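Local coordinates for protein Fc fragment of IgE receptor II (Bos taurus, PDB 6PWS) that probably acts as a low-affinity IgE receptor whose C-type carbohydrate-recognition domain binds mannose-type sugars through calcium, at residues S89-G94 against N104-L109; I67-L72 against G112-A117. All coordinates share one frame; numbering follows the deposited sequence.

Interaction 1 of 2, residues S89-G94 against N104-L109; sequences SNWQPG and NCVMML. With CA (calcium ion), chain C.
W91 leaves its backbone heading away from residues 104-109, yet the far end of its indole turns back to touch V106. Two torsions together explain this: CG stands anti to the carbonyl carbon (chi1 -65°), and chi2 of 113° turns the ring until the outer corner of its six-membered part faces strand 105-108. There W91 CH2 meets V106 CG2 at 3.8 Å, with the methyl at the ring edge and near the ring plane, while W91 CZ3 lies 4.0 Å from V106 CG1. Both branches of the valine are therefore used, each against a different atom of the same ring edge, and the two side chains cross at about a right angle.

The second half of the contact joins two partly exposed residues, whereas V106 is buried. Q92 has CG anti to its backbone N, beside the carbonyl carbon, and then bends at chi2 (71°), which curls CB, CG, CD and OE1 around a single methyl, L109 CD1. The nearest of these, Q92 OE1, is 3.9 Å from L109 CD1, a van der Waals approach by an amide to an apolar branch. The backbones themselves stay well apart, with the CA atoms of W91 and M108 8.8 Å from each other, so the segments meet through side chains and are not paired as strands.

Just before and at the start of the strand, a classic beta bulge sets N104 and C105 opposite the single residue A117; N104 is a calcium ligand, and C105 is tied to C119 by a disulfide. The indole of W91 also makes edge-to-face pairs with W114 and F78. In the fold, strand 105-108 runs antiparallel to strand 65-67 and to strand 114-117, and the 89-94 loop joins this sheet through backbone hydrogen bonds between N90 and W114 and between Q92 and W114.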
ATOM      1  N   SER A  89     -11.314   3.655   4.516  1.00  4.24           N
ATOM      2  CA  SER A  89     -10.082   4.076   5.170  1.00  4.35           C
ATOM      3  C   SER A  89      -9.789   3.253   6.419  1.00  4.10           C
ATOM      4  O   SER A  89     -10.685   2.709   7.070  1.00  4.77           O
ATOM      5  CB  SER A  89     -10.085   5.566   5.525  1.00  4.29           C
ATOM      6  OG  SER A  89     -11.145   5.887   6.410  1.00  4.56           O
ATOM      7  N   ASN A  90      -8.504   3.224   6.776  1.00  4.23           N
ATOM      8  CA  ASN A  90      -8.028   2.567   7.985  1.00  4.34           C
ATOM      9  C   ASN A  90      -6.964   3.411   8.671  1.00  4.34           C
ATOM     10  O   ASN A  90      -5.953   2.886   9.149  1.00  4.63           O
ATOM     11  CB  ASN A  90      -7.509   1.162   7.683  1.00  4.63           C
ATOM     12  CG  ASN A  90      -7.350   0.323   8.925  1.00  5.09           C
ATOM     13  OD1 ASN A  90      -8.198   0.368   9.821  1.00  6.03           O
ATOM     14  ND2 ASN A  90      -6.280  -0.472   8.986  1.00  5.59           N
ATOM     15  N   TRP A  91      -7.172   4.731   8.747  1.00  4.24           N
ATOM     16  CA  TRP A  91      -6.181   5.614   9.341  1.00  4.39           C
ATOM     17  C   TRP A  91      -5.965   5.318  10.820  1.00  4.35           C
ATOM     18  O   TRP A  91      -6.921   5.217  11.598  1.00  4.73           O
ATOM     19  CB  TRP A  91      -6.637   7.071   9.206  1.00  4.56           C
ATOM     20  CG  TRP A  91      -6.718   7.575   7.800  1.00  4.52           C
ATOM     21  CD1 TRP A  91      -7.849   7.934   7.117  1.00  5.09           C
ATOM     22  CD2 TRP A  91      -5.616   7.797   6.902  1.00  4.44           C
ATOM     23  NE1 TRP A  91      -7.527   8.358   5.852  1.00  5.44           N
ATOM     24  CE2 TRP A  91      -6.163   8.285   5.695  1.00  4.98           C
ATOM     25  CE3 TRP A  91      -4.221   7.669   7.015  1.00  4.60           C
ATOM     26  CZ2 TRP A  91      -5.364   8.662   4.615  1.00  5.32           C
ATOM     27  CZ3 TRP A  91      -3.428   8.038   5.937  1.00  5.14           C
ATOM     28  CH2 TRP A  91      -4.005   8.521   4.752  1.00  5.49           C
ATOM     29  N   GLN A  92      -4.705   5.266  11.229  1.00  4.46           N
ATOM     30  CA  GLN A  92      -4.385   5.380  12.644  1.00  4.81           C
ATOM     31  C   GLN A  92      -5.010   6.667  13.182  1.00  4.72           C
ATOM     32  O   GLN A  92      -4.964   7.697  12.500  1.00  5.01           O
ATOM     33  CB  GLN A  92      -2.857   5.449  12.786  1.00  5.10           C
ATOM     34  CG  GLN A  92      -2.322   5.675  14.203  1.00  5.97           C
ATOM     35  CD  GLN A  92      -2.501   4.480  15.117  1.00  7.90           C
ATOM     36  OE1 GLN A  92      -2.882   3.403  14.691  1.00  9.53           O
ATOM     37  NE2 GLN A  92      -2.256   4.682  16.395  1.00 10.86           N
ATOM     38  N   PRO A  93      -5.595   6.661  14.382  1.00  5.15           N
ATOM     39  CA  PRO A  93      -6.159   7.906  14.916  1.00  5.53           C
ATOM     40  C   PRO A  93      -5.175   9.068  14.847  1.00  5.44           C
ATOM     41  O   PRO A  93      -4.016   8.959  15.252  1.00  6.02           O
ATOM     42  CB  PRO A  93      -6.517   7.525  16.355  1.00  6.31           C
ATOM     43  CG  PRO A  93      -6.922   6.072  16.222  1.00  6.81           C
ATOM     44  CD  PRO A  93      -5.919   5.502  15.230  1.00  6.08           C
ATOM     45  N   GLY A  94      -5.661  10.197  14.327  1.00  5.73           N
ATOM     46  CA  GLY A  94      -4.857  11.395  14.182  1.00  5.77           C
ATOM     47  C   GLY A  94      -4.142  11.516  12.853  1.00  5.17           C
ATOM     48  O   GLY A  94      -3.614  12.597  12.544  1.00  5.72           O
ATOM     49  N   ASN A 104       3.797  12.722   2.470  1.00  4.41           N
ATOM     50  CA  ASN A 104       2.952  12.640   1.286  1.00  4.59           C
ATOM     51  C   ASN A 104       2.784  11.235   0.733  1.00  4.54           C
ATOM     52  O   ASN A 104       2.133  11.078  -0.305  1.00  5.02           O
ATOM     53  CB  ASN A 104       3.434  13.624   0.222  1.00  4.93           C
ATOM     54  CG  ASN A 104       3.634  15.014   0.799  1.00  5.01           C
ATOM     55  OD1 ASN A 104       2.815  15.511   1.574  1.00  5.37           O
ATOM     56  ND2 ASN A 104       4.731  15.645   0.439  1.00  5.73           N
ATOM     57  N   CYS A 105       3.299  10.222   1.433  1.00  4.45           N
ATOM     58  CA  CYS A 105       3.235   8.829   0.999  1.00  4.45           C
ATOM     59  C   CYS A 105       2.702   7.999   2.158  1.00  4.23           C
ATOM     60  O   CYS A 105       3.127   8.188   3.297  1.00  5.70           O
ATOM     61  CB  CYS A 105       4.629   8.343   0.607  1.00  4.93           C
ATOM     62  SG  CYS A 105       5.281   9.173  -0.887  1.00  5.24           S
ATOM     63  N   VAL A 106       1.798   7.062   1.886  1.00  4.08           N
ATOM     64  CA  VAL A 106       1.128   6.335   2.961  1.00  4.00           C
ATOM     65  C   VAL A 106       1.715   4.944   3.149  1.00  3.63           C
ATOM     66  O   VAL A 106       2.015   4.222   2.188  1.00  4.12           O
ATOM     67  CB  VAL A 106      -0.395   6.287   2.735  1.00  4.19           C
ATOM     68  CG1 VAL A 106      -1.106   5.584   3.889  1.00  4.45           C
ATOM     69  CG2 VAL A 106      -0.947   7.696   2.564  1.00  4.61           C
ATOM     70  N   MET A 107       1.858   4.577   4.423  1.00  4.10           N
ATOM     71  CA  MET A 107       2.311   3.272   4.864  0.64  4.12           C
ATOM     72  C   MET A 107       1.274   2.651   5.792  1.00  3.94           C
ATOM     73  O   MET A 107       0.457   3.351   6.403  1.00  4.56           O
ATOM     74  CB  MET A 107       3.640   3.383   5.638  0.64  4.45           C
ATOM     75  CG  MET A 107       3.492   4.123   6.973  0.64  5.23           C
ATOM     76  SD  MET A 107       5.029   4.408   7.868  0.64  6.05           S
ATOM     77  CE  MET A 107       5.442   2.731   8.353  0.64  6.39           C
ATOM     78  N   MET A 108       1.332   1.321   5.899  1.00  4.27           N
ATOM     79  CA  MET A 108       0.726   0.608   7.014  1.00  4.26           C
ATOM     80  C   MET A 108       1.748   0.515   8.141  1.00  4.78           C
ATOM     81  O   MET A 108       2.909   0.145   7.920  1.00  5.67           O
ATOM     82  CB  MET A 108       0.312  -0.813   6.640  1.00  5.09           C
ATOM     83  CG  MET A 108      -0.955  -0.915   5.832  1.00  5.54           C
ATOM     84  SD  MET A 108      -1.514  -2.629   5.591  1.00  6.05           S
ATOM     85  CE  MET A 108      -0.291  -3.238   4.421  1.00  7.47           C
ATOM     86  N   LEU A 109       1.311   0.840   9.354  1.00  4.89           N
ATOM     87  CA  LEU A 109       2.048   0.496  10.560  1.00  5.28           C
ATOM     88  C   LEU A 109       2.050  -1.027  10.730  1.00  5.61           C
ATOM     89  O   LEU A 109       1.411  -1.761   9.979  1.00  5.81           O
ATOM     90  CB  LEU A 109       1.418   1.192  11.761  1.00  5.67           C
ATOM     91  CG  LEU A 109       1.335   2.716  11.677  1.00  6.30           C
ATOM     92  CD1 LEU A 109       0.556   3.252  12.868  1.00  7.41           C
ATOM     93  CD2 LEU A 109       2.726   3.346  11.614  1.00  7.42           C
TER
HETATM   94 CA    CA C 302       0.690  15.293   2.776  1.00  4.85          CA
HETATM   95  O   HOH W   1      -0.701  14.303   4.414  1.00  5.73           O

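Interaction 2 of 2, residues I67-L72 against G112-A117; sequences IGLRDL and GKWNDA. With CA (calcium ion), chain B; CA (calcium ion), chain C; MMA (methyl alpha-D-mannopyranoside), chain D.
The indole of W114 carries I67 on one face and L69 at a slant. I67 CD1 stands 4.0 Å from the centroid of the W114 five-membered ring and only 5° off the ring normal, a clear CH-pi contact. It gets there because CG1 lies between the backbone N and the carbonyl carbon (chi1 67°) and the chain then extends. L69 approaches the six-membered ring obliquely, its CD2 3.9 Å from W114 CZ3. The indole N-H is engaged by Q53, which helps fix the rotation of the ring.

Further along, the same two segments supply ligands to two calcium ions. D71 grips one with both carboxylate oxygens; D71 OD2 lies 2.5 Å from this calcium ion, which also carries E75, D98, E103 and N104. A water on that ion donates a hydrogen bond to D116 OD2 at 2.7 Å. The other oxygen, D116 OD1, binds the second calcium at 2.4 Å, and the backbone O of D116 is also a ligand there. One carboxylate thus links the two sites through the water. N115 joins the second ion, whose coordination includes O3 and O4 of the methyl mannoside and also E95, N97 and E103.

I67, G68 and L69 belong to the WIGL motif, common across the C-type lectin fold. W114, N115 and D116 form the WND motif, which with the E95-P96-N97 (EPN) sequence characterises calcium-dependent sugar-binding domains, EPN being the signature of mannose-type specificity.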
ATOM      1  N   ILE A  67       2.067   1.362   0.964  1.00  3.65           N
ATOM      2  CA  ILE A  67       0.892   1.075   0.154  1.00  3.76           C
ATOM      3  C   ILE A  67       0.768   2.129  -0.961  1.00  3.61           C
ATOM      4  O   ILE A  67       1.498   3.119  -1.012  1.00  4.11           O
ATOM      5  CB  ILE A  67      -0.401   0.958   0.998  1.00  4.02           C
ATOM      6  CG1 ILE A  67      -0.815   2.295   1.621  1.00  4.33           C
ATOM      7  CG2 ILE A  67      -0.234  -0.131   2.057  1.00  4.78           C
ATOM      8  CD1 ILE A  67      -2.202   2.252   2.275  1.00  5.25           C
ATOM      9  N   GLY A  68      -0.183   1.896  -1.866  1.00  3.76           N
ATOM     10  CA  GLY A  68      -0.332   2.690  -3.070  1.00  3.91           C
ATOM     11  C   GLY A  68      -1.232   3.903  -2.920  1.00  3.70           C
ATOM     12  O   GLY A  68      -2.177   4.089  -3.694  1.00  4.29           O
ATOM     13  N   LEU A  69      -0.918   4.766  -1.953  1.00  3.99           N
ATOM     14  CA  LEU A  69      -1.740   5.922  -1.605  1.00  4.05           C
ATOM     15  C   LEU A  69      -0.800   7.088  -1.321  1.00  3.91           C
ATOM     16  O   LEU A  69       0.194   6.915  -0.605  1.00  4.44           O
ATOM     17  CB  LEU A  69      -2.617   5.582  -0.388  1.00  3.89           C
ATOM     18  CG  LEU A  69      -3.683   6.605   0.008  1.00  4.47           C
ATOM     19  CD1 LEU A  69      -4.734   6.772  -1.080  1.00  4.64           C
ATOM     20  CD2 LEU A  69      -4.337   6.168   1.323  1.00  5.15           C
ATOM     21  N   ARG A  70      -1.083   8.262  -1.899  1.00  4.12           N
ATOM     22  CA  ARG A  70      -0.190   9.408  -1.775  1.00  4.42           C
ATOM     23  C   ARG A  70      -0.980  10.689  -2.008  1.00  4.38           C
ATOM     24  O   ARG A  70      -2.003  10.680  -2.693  1.00  4.88           O
ATOM     25  CB  ARG A  70       0.991   9.312  -2.761  1.00  5.21           C
ATOM     26  CG  ARG A  70       0.697   9.649  -4.224  1.00  5.81           C
ATOM     27  CD  ARG A  70      -0.237   8.677  -4.966  1.00  6.50           C
ATOM     28  NE  ARG A  70      -0.377   9.087  -6.370  1.00  7.08           N
ATOM     29  CZ  ARG A  70      -1.092   8.455  -7.309  1.00  7.02           C
ATOM     30  NH1 ARG A  70      -1.755   7.343  -7.000  1.00  7.71           N
ATOM     31  NH2 ARG A  70      -1.155   8.942  -8.548  1.00  8.08           N
ATOM     32  N   ASP A  71      -0.467  11.802  -1.457  1.00  4.58           N
ATOM     33  CA  ASP A  71      -0.993  13.140  -1.726  1.00  4.82           C
ATOM     34  C   ASP A  71       0.101  14.076  -2.242  1.00  5.26           C
ATOM     35  O   ASP A  71       0.083  15.279  -1.980  1.00  6.31           O
ATOM     36  CB  ASP A  71      -1.752  13.774  -0.556  1.00  4.95           C
ATOM     37  CG  ASP A  71      -0.877  14.211   0.614  1.00  5.15           C
ATOM     38  OD1 ASP A  71       0.228  13.679   0.809  1.00  5.37           O
ATOM     39  OD2 ASP A  71      -1.338  15.098   1.378  1.00  5.62           O
ATOM     40  N   LEU A  72       1.036  13.529  -3.010  1.00  5.90           N
ATOM     41  CA  LEU A  72       2.115  14.322  -3.595  1.00  6.53           C
ATOM     42  C   LEU A  72       1.618  15.466  -4.483  1.00  7.15           C
ATOM     43  O   LEU A  72       2.188  16.563  -4.456  1.00  8.36           O
ATOM     44  CB  LEU A  72       3.045  13.412  -4.399  1.00  7.10           C
ATOM     45  CG  LEU A  72       4.022  12.596  -3.557  1.00  7.67           C
ATOM     46  CD1 LEU A  72       4.544  11.384  -4.314  1.00  8.49           C
ATOM     47  CD2 LEU A  72       5.169  13.495  -3.105  1.00  8.42           C
ATOM     48  N   GLY A 112      -1.330  -2.616  10.723  1.00  5.45           N
ATOM     49  CA  GLY A 112      -2.160  -2.404   9.556  1.00  5.51           C
ATOM     50  C   GLY A 112      -2.795  -1.035   9.451  1.00  4.80           C
ATOM     51  O   GLY A 112      -3.302  -0.688   8.373  1.00  5.20           O
ATOM     52  N   LYS A 113      -2.791  -0.243  10.527  1.00  4.72           N
ATOM     53  CA  LYS A 113      -3.360   1.100  10.485  1.00  4.54           C
ATOM     54  C   LYS A 113      -2.487   2.001   9.616  1.00  3.97           C
ATOM     55  O   LYS A 113      -1.263   1.870   9.580  1.00  5.08           O
ATOM     56  CB  LYS A 113      -3.476   1.670  11.896  1.00  5.04           C
ATOM     57  CG  LYS A 113      -4.501   0.971  12.789  1.00  5.61           C
ATOM     58  CD  LYS A 113      -5.925   1.288  12.375  1.00  5.95           C
ATOM     59  CE  LYS A 113      -6.955   0.511  13.180  1.00  7.04           C
ATOM     60  NZ  LYS A 113      -8.311   0.757  12.652  1.00  7.66           N
ATOM     61  N   TRP A 114      -3.122   2.937   8.912  1.00  4.04           N
ATOM     62  CA  TRP A 114      -2.415   3.758   7.946  1.00  4.06           C
ATOM     63  C   TRP A 114      -1.823   5.011   8.586  1.00  4.00           C
ATOM     64  O   TRP A 114      -2.429   5.640   9.459  1.00  4.46           O
ATOM     65  CB  TRP A 114      -3.326   4.197   6.801  1.00  4.15           C
ATOM     66  CG  TRP A 114      -4.058   3.111   6.075  1.00  3.90           C
ATOM     67  CD1 TRP A 114      -3.888   1.754   6.157  1.00  4.19           C
ATOM     68  CD2 TRP A 114      -5.116   3.327   5.141  1.00  4.21           C
ATOM     69  NE1 TRP A 114      -4.772   1.112   5.318  1.00  4.27           N
ATOM     70  CE2 TRP A 114      -5.541   2.059   4.690  1.00  4.41           C
ATOM     71  CE3 TRP A 114      -5.744   4.475   4.638  1.00  4.79           C
ATOM     72  CZ2 TRP A 114      -6.593   1.904   3.791  1.00  4.75           C
ATOM     73  CZ3 TRP A 114      -6.781   4.317   3.734  1.00  4.95           C
ATOM     74  CH2 TRP A 114      -7.196   3.043   3.317  1.00  5.01           C
ATOM     75  N   ASN A 115      -0.645   5.394   8.098  1.00  4.31           N
ATOM     76  CA  ASN A 115       0.043   6.603   8.519  1.00  4.42           C
ATOM     77  C   ASN A 115       0.654   7.262   7.286  1.00  4.09           C
ATOM     78  O   ASN A 115       1.306   6.584   6.489  1.00  4.51           O
ATOM     79  CB  ASN A 115       1.168   6.253   9.503  1.00  4.82           C
ATOM     80  CG  ASN A 115       2.015   7.447   9.840  1.00  5.34           C
ATOM     81  OD1 ASN A 115       1.481   8.525  10.118  1.00  5.32           O
ATOM     82  ND2 ASN A 115       3.327   7.286   9.800  1.00  7.03           N
ATOM     83  N   ASP A 116       0.468   8.574   7.130  1.00  4.18           N
ATOM     84  CA  ASP A 116       1.274   9.309   6.161  1.00  4.24           C
ATOM     85  C   ASP A 116       2.692   9.476   6.696  1.00  4.25           C
ATOM     86  O   ASP A 116       2.901   9.770   7.881  1.00  4.80           O
ATOM     87  CB  ASP A 116       0.629  10.651   5.743  1.00  4.33           C
ATOM     88  CG  ASP A 116       0.414  11.647   6.876  1.00  4.26           C
ATOM     89  OD1 ASP A 116       0.360  11.237   8.058  1.00  4.45           O
ATOM     90  OD2 ASP A 116       0.245  12.837   6.532  1.00  4.87           O
ATOM     91  N   ALA A 117       3.669   9.259   5.818  1.00  4.56           N
ATOM     92  CA  ALA A 117       5.074   9.273   6.194  1.00  5.01           C
ATOM     93  C   ALA A 117       5.886  10.075   5.187  1.00  4.66           C
ATOM     94  O   ALA A 117       5.448  10.372   4.072  1.00  5.19           O
ATOM     95  CB  ALA A 117       5.610   7.839   6.282  1.00  5.79           C
TER
HETATM   96 CA    CA B 301       1.903  10.923   9.830  1.00  4.66          CA
HETATM   97 CA    CA C 302       0.690  15.293   2.776  1.00  4.85          CA
HETATM   98  C1  MMA D 303       6.206  10.457  13.676  0.50 12.76           C
HETATM   99  C2  MMA D 303       5.890  10.003  12.258  0.50  8.89           C
HETATM  100  C3  MMA D 303       4.618  10.638  11.838  0.50  7.83           C
HETATM  101  C4  MMA D 303       3.482  10.252  12.742  0.50  5.95           C
HETATM  102  C5  MMA D 303       3.802  10.579  14.199  0.50  8.42           C
HETATM  103  C6  MMA D 303       2.760   9.982  15.099  0.50  9.98           C
HETATM  104  C7  MMA D 303       6.487  12.500  14.846  0.50 25.35           C
HETATM  105  O1  MMA D 303       6.322  11.816  13.624  0.50 30.17           O
HETATM  106  O2  MMA D 303       5.750   8.575  12.173  0.50 10.84           O
HETATM  107  O3  MMA D 303       4.263  10.222  10.502  0.50  5.13           O
HETATM  108  O4  MMA D 303       2.322  10.946  12.287  0.50  5.83           O
HETATM  109  O5  MMA D 303       5.111  10.038  14.607  0.50 10.90           O
HETATM  110  O6  MMA D 303       3.089  10.271  16.432  0.50 13.86           O
HETATM  111  O   HOH W   1      -0.701  14.303   4.414  1.00  5.73           O

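Along the chain the segments come in the order 67-72, 89-94, 104-109 and 112-117. Interaction 2 closes the outer loop, joining its first and last members across some forty residues, and interaction 1 closes a shorter one lying wholly within it; the two do not cross. Strand 105-108 unites them, since it pairs with strand 114-117, C105 O lying 2.8 Å from A117 N in a probable hydrogen bond. The loop between strands 79-80 and 105-108 packs on strand 105-108 through W91 and bonds to strand 114-117. One calcium with its water is shared by both contacts: a worked example of apolar packing and calcium ligands drawn from the same short segments.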